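Local coordinates for SLT domain-containing protein (Bdellovibrio bacteriovorus HD100, PDB 6TAB) that probably acts as a lysozyme-like peptidoglycan hydrolase of altered substrate specificity that helps the predator leave its prey cell, at residues S137-F142 against G168-S173; S230-G235 against K241-W246. All blocks are in the same frame, centred on the assembly; numbering follows the deposited sequence.

Interaction 1. Residues S137-F142 against G168-S173; sequences SSMVRF and GLLQIS
V140 lays its two methyl groups over the bend formed by L169 and L170. CG2 sits in the corner between the two leucines, 3.6 Å from L170 CD2, where the side chains cross at about a right angle, and 4.1 Å from L169 CB. A chi1 of 169° puts CG1 anti to the backbone N and leaves CG2 beside it, which is how the two methyls come to meet different parts of the bend: CG1 keeps to L169, 4.1 Å from L169 CD2. The carbonyl of the bend comes close too, L169 O lying 3.7 Å from V140 CA. The L170 methyl that meets V140 also reaches M139, whose CB is 3.9 Å from L170 CD2, and it therefore rests against two successive residues of the helix. No hydrogen bond joins the segments directly, but S144 OG, at the end of the same helix, hydrogen-bonds L169 O.

The bend is a type I turn from G168 to Q171. G168 O takes both Q171 N and the Q171 side chain, whose NE2 arrives at 3.0 Å in the carbonyl plane, on a lone pair and almost straight (178°). The same amide nitrogen bonds M150 O. Q171 and I172 both face R167, forming a G1 beta bulge at the end of the hairpin 151-154/163-167. The contact sets the exit of this hairpin against helix 125-144, with helix 193-211 packing on L169 and helix 174-178 following directly after S173.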
loop_
_atom_site.group_PDB
_atom_site.type_symbol
_atom_site.label_atom_id
_atom_site.label_comp_id
_atom_site.label_asym_id
_atom_site.label_seq_id
_atom_site.Cartn_x
_atom_site.Cartn_y
_atom_site.Cartn_z
ATOM N N SER A 137 5.736 0.589 2.756
ATOM C CA SER A 137 6.677 1.683 3.113
ATOM C C SER A 137 7.196 2.375 1.846
ATOM O O SER A 137 7.455 3.603 1.878
ATOM C CB SER A 137 7.786 1.209 4.045
ATOM O OG SER A 137 8.814 0.459 3.380
ATOM N N SER A 138 7.387 1.625 0.742
ATOM C CA SER A 138 7.830 2.206 -0.526
ATOM C C SER A 138 6.733 3.088 -1.141
ATOM O O SER A 138 7.017 4.131 -1.773
ATOM C CB SER A 138 8.390 1.173 -1.497
ATOM O OG SER A 138 7.405 0.340 -2.066
ATOM N N MET A 139 5.464 2.659 -0.998
ATOM C CA MET A 139 4.332 3.489 -1.464
ATOM C C MET A 139 4.252 4.797 -0.642
ATOM O O MET A 139 4.031 5.891 -1.212
ATOM C CB MET A 139 3.028 2.684 -1.383
ATOM C CG MET A 139 3.020 1.454 -2.305
ATOM S SD MET A 139 1.731 0.220 -1.843
ATOM C CE MET A 139 0.258 1.230 -2.024
ATOM N N VAL A 140 4.407 4.692 0.686
ATOM C CA VAL A 140 4.429 5.894 1.571
ATOM C C VAL A 140 5.548 6.861 1.134
ATOM O O VAL A 140 5.316 8.088 1.098
ATOM C CB VAL A 140 4.545 5.469 3.045
ATOM C CG1 VAL A 140 4.830 6.684 3.939
ATOM C CG2 VAL A 140 3.301 4.697 3.527
ATOM N N ARG A 141 6.734 6.328 0.819
ATOM C CA ARG A 141 7.873 7.183 0.406
ATOM C C ARG A 141 7.428 8.120 -0.726
ATOM O O ARG A 141 7.723 9.328 -0.682
ATOM C CB ARG A 141 9.073 6.339 -0.069
ATOM C CG ARG A 141 10.165 7.078 -0.847
ATOM C CD ARG A 141 10.864 8.220 -0.156
ATOM N NE ARG A 141 11.788 8.875 -1.098
ATOM C CZ ARG A 141 11.478 9.887 -1.904
ATOM N NH1 ARG A 141 10.234 10.354 -1.945
ATOM N NH2 ARG A 141 12.436 10.427 -2.654
ATOM N N PHE A 142 6.725 7.576 -1.733
ATOM C CA PHE A 142 6.383 8.382 -2.939
ATOM C C PHE A 142 5.048 9.133 -2.823
ATOM O O PHE A 142 4.873 10.132 -3.541
ATOM C CB PHE A 142 6.491 7.541 -4.227
ATOM C CG PHE A 142 7.921 7.186 -4.556
ATOM C CD1 PHE A 142 8.827 8.172 -4.961
ATOM C CD2 PHE A 142 8.413 5.914 -4.313
ATOM C CE1 PHE A 142 10.154 7.848 -5.201
ATOM C CE2 PHE A 142 9.732 5.594 -4.560
ATOM C CZ PHE A 142 10.609 6.575 -4.979
ATOM N N GLY A 168 -2.751 12.103 4.449
ATOM C CA GLY A 168 -1.946 11.171 5.253
ATOM C C GLY A 168 -0.930 10.351 4.454
ATOM O O GLY A 168 -0.615 10.636 3.286
ATOM N N LEU A 169 -0.433 9.302 5.115
ATOM C CA LEU A 169 0.750 8.557 4.643
ATOM C C LEU A 169 0.560 8.019 3.211
ATOM O O LEU A 169 1.508 8.054 2.391
ATOM C CB LEU A 169 1.099 7.421 5.612
ATOM C CG LEU A 169 1.631 7.826 6.984
ATOM C CD1 LEU A 169 1.917 6.570 7.792
ATOM C CD2 LEU A 169 2.861 8.731 6.872
ATOM N N LEU A 170 -0.621 7.419 2.929
ATOM C CA LEU A 170 -0.921 6.776 1.620
ATOM C C LEU A 170 -1.862 7.633 0.740
ATOM O O LEU A 170 -2.328 7.175 -0.305
ATOM C CB LEU A 170 -1.512 5.375 1.880
ATOM C CG LEU A 170 -0.530 4.331 2.419
ATOM C CD1 LEU A 170 -1.269 3.109 2.938
ATOM C CD2 LEU A 170 0.499 3.949 1.366
ATOM N N GLN A 171 -2.122 8.884 1.145
ATOM C CA GLN A 171 -2.904 9.826 0.320
ATOM C C GLN A 171 -4.278 9.192 -0.039
ATOM O O GLN A 171 -4.687 9.111 -1.205
ATOM C CB GLN A 171 -2.085 10.336 -0.871
ATOM C CG GLN A 171 -0.941 11.271 -0.408
ATOM C CD GLN A 171 -1.464 12.605 0.090
ATOM O OE1 GLN A 171 -1.819 13.484 -0.706
ATOM N NE2 GLN A 171 -1.538 12.773 1.406
ATOM N N ILE A 172 -4.998 8.804 1.019
ATOM C CA ILE A 172 -6.358 8.243 0.956
ATOM C C ILE A 172 -7.338 9.387 1.205
ATOM O O ILE A 172 -7.022 10.350 1.910
ATOM C CB ILE A 172 -6.515 7.083 1.965
ATOM C CG1 ILE A 172 -5.559 5.924 1.580
ATOM C CG2 ILE A 172 -7.973 6.614 2.103
ATOM C CD1 ILE A 172 -5.374 4.860 2.653
ATOM N N SER A 173 -8.537 9.292 0.633
ATOM C CA SER A 173 -9.604 10.275 0.843
ATOM C C SER A 173 -10.794 9.661 1.601
ATOM O O SER A 173 -10.986 8.434 1.597
ATOM C CB SER A 173 -10.037 10.931 -0.475
ATOM O OG SER A 173 -10.204 9.991 -1.516
#

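Interaction 2. Residues S230-G235 against K241-W246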
loop_
_atom_site.group_PDB
_atom_site.type_symbol
_atom_site.label_atom_id
_atom_site.label_comp_id
_atom_site.label_asym_id
_atom_site.label_seq_id
_atom_site.Cartn_x
_atom_site.Cartn_y
_atom_site.Cartn_z
ATOM N N SER A 230 -1.687 5.813 -8.082
ATOM C CA SER A 230 -0.946 6.178 -9.291
ATOM C C SER A 230 0.519 5.696 -9.256
ATOM O O SER A 230 1.085 5.352 -10.300
ATOM C CB SER A 230 -1.028 7.676 -9.502
ATOM O OG SER A 230 -0.283 8.382 -8.495
ATOM N N VAL A 231 1.126 5.625 -8.057
ATOM C CA VAL A 231 2.560 5.229 -7.916
ATOM C C VAL A 231 2.766 3.760 -8.306
ATOM O O VAL A 231 3.902 3.368 -8.599
ATOM C CB VAL A 231 3.153 5.533 -6.522
ATOM C CG1 VAL A 231 3.147 7.040 -6.250
ATOM C CG2 VAL A 231 2.523 4.711 -5.393
ATOM N N LEU A 232 1.687 2.951 -8.339
ATOM C CA LEU A 232 1.750 1.528 -8.751
ATOM C C LEU A 232 1.429 1.342 -10.245
ATOM O O LEU A 232 1.485 0.191 -10.722
ATOM C CB LEU A 232 0.824 0.662 -7.871
ATOM C CG LEU A 232 1.236 0.509 -6.409
ATOM C CD1 LEU A 232 0.230 -0.336 -5.647
ATOM C CD2 LEU A 232 2.642 -0.072 -6.252
ATOM N N ARG A 233 1.100 2.414 -10.978
ATOM C CA ARG A 233 0.767 2.360 -12.423
ATOM C C ARG A 233 2.046 2.488 -13.273
ATOM O O ARG A 233 2.783 3.491 -13.184
ATOM C CB ARG A 233 -0.236 3.465 -12.758
ATOM C CG ARG A 233 -1.606 3.246 -12.109
ATOM C CD ARG A 233 -2.680 4.250 -12.510
ATOM N NE ARG A 233 -3.901 3.990 -11.764
ATOM C CZ ARG A 233 -5.100 4.481 -12.084
ATOM N NH1 ARG A 233 -5.209 5.430 -13.000
ATOM N NH2 ARG A 233 -6.199 3.995 -11.520
ATOM N N ALA A 234 2.301 1.478 -14.104
ATOM C CA ALA A 234 3.513 1.380 -14.901
ATOM C C ALA A 234 3.653 2.615 -15.796
ATOM O O ALA A 234 2.675 3.123 -16.390
ATOM C CB ALA A 234 3.490 0.130 -15.750
ATOM N N GLY A 235 4.895 3.091 -15.867
ATOM C CA GLY A 235 5.284 4.182 -16.732
ATOM C C GLY A 235 6.726 4.613 -16.474
ATOM O O GLY A 235 7.416 4.043 -15.608
ATOM N N LYS A 241 9.232 3.058 -11.049
ATOM C CA LYS A 241 10.501 2.348 -11.347
ATOM C C LYS A 241 11.229 1.944 -10.053
ATOM O O LYS A 241 11.788 0.836 -9.967
ATOM C CB LYS A 241 11.399 3.179 -12.280
ATOM C CG LYS A 241 10.885 3.311 -13.717
ATOM C CD LYS A 241 11.804 4.029 -14.691
ATOM C CE LYS A 241 12.167 5.424 -14.249
ATOM N NZ LYS A 241 13.000 6.083 -15.277
ATOM N N SER A 242 11.219 2.829 -9.047
ATOM C CA SER A 242 11.842 2.587 -7.764
ATOM C C SER A 242 11.117 1.509 -6.950
ATOM O O SER A 242 11.753 0.619 -6.388
ATOM C CB SER A 242 11.969 3.870 -6.946
ATOM O OG SER A 242 12.803 4.841 -7.573
ATOM N N ILE A 243 9.785 1.574 -6.890
ATOM C CA ILE A 243 9.014 0.558 -6.156
ATOM C C ILE A 243 9.308 -0.834 -6.736
ATOM O O ILE A 243 9.563 -1.802 -5.977
ATOM C CB ILE A 243 7.503 0.903 -6.157
ATOM C CG1 ILE A 243 7.244 2.157 -5.310
ATOM C CG2 ILE A 243 6.650 -0.260 -5.635
ATOM C CD1 ILE A 243 5.870 2.767 -5.439
ATOM N N VAL A 244 9.260 -0.962 -8.079
ATOM C CA VAL A 244 9.508 -2.283 -8.716
ATOM C C VAL A 244 10.951 -2.765 -8.438
ATOM O O VAL A 244 11.164 -3.923 -8.111
ATOM C CB VAL A 244 9.255 -2.230 -10.239
ATOM C CG1 VAL A 244 9.807 -3.444 -10.987
ATOM C CG2 VAL A 244 7.782 -2.062 -10.533
ATOM N N SER A 245 11.958 -1.863 -8.601
ATOM C CA SER A 245 13.369 -2.211 -8.410
ATOM C C SER A 245 13.637 -2.666 -6.961
ATOM O O SER A 245 14.282 -3.706 -6.705
ATOM C CB SER A 245 14.286 -1.063 -8.794
ATOM O OG SER A 245 15.653 -1.466 -8.732
ATOM N N TRP A 246 13.161 -1.874 -5.994
ATOM C CA TRP A 246 13.420 -2.193 -4.582
ATOM C C TRP A 246 12.762 -3.528 -4.203
ATOM O O TRP A 246 13.356 -4.334 -3.490
ATOM C CB TRP A 246 12.983 -1.057 -3.667
ATOM C CG TRP A 246 13.693 0.261 -3.866
ATOM C CD1 TRP A 246 14.834 0.519 -4.560
ATOM C CD2 TRP A 246 13.211 1.541 -3.424
ATOM N NE1 TRP A 246 15.109 1.875 -4.562
ATOM C CE2 TRP A 246 14.122 2.529 -3.864
ATOM C CE3 TRP A 246 12.051 1.942 -2.761
ATOM C CZ2 TRP A 246 13.928 3.883 -3.600
ATOM C CZ3 TRP A 246 11.874 3.280 -2.473
ATOM C CH2 TRP A 246 12.813 4.239 -2.878
#
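I243 sends its two branches to different residues of the short 3-10 turn 230-232. Its CG1 lies beside the backbone N (chi1 -68°) and the chain continues extended, which carries CD1 to V231, 3.9 Å from V231 CG2. That valine methyl lies between its own backbone N and carbonyl carbon (chi1 -63°). CD1 is also 3.8 Å from V231 O, a carbonyl oxygen that this contact buries and that has no hydrogen-bond partner in the model. The shorter branch, CG2, is anti to the backbone N and meets L232 CD2 at 4.1 Å. V231 and L232 each cross the isoleucine at about a right angle.

At the solvent-exposed margin, K241 brushes the backbone with its aliphatic part, CG lying 4.0 Å from G235 O. Its chain then bends at chi3, and NZ forms a salt bridge with D236, at the start of the connection to the helix.

R233 N bonds S230 O within the turn, while K237 NZ holds the carbonyls of S230 and R233. The 3-10 turn and the short loop 233-237 lead into helix 238-248, which folds back so that I243 packs on the turn, within a lysozyme-like (SLT) fold.

Interactions 1 and 2 follow one another along the chain, the first closing before the second opens, and their centres lie 13 Å apart. Helix 125-144 bridges them. Its M139 and V140 serve interaction 1, while S138 and F142 turn to interaction 2: F142 CZ lies 3.6 Å from S242 CB and S138 OG 3.7 Å from I243 CG2. F142 also reaches V231 through F142 CB, 3.9 Å from V231 CG1, and so touches both segments of interaction 2. The helix is thereby packed between the hairpin exit 168-173 and the C-terminal helix 238-248, so one helix joins two contacts made by distant parts of the sequence in the lysozyme-like fold.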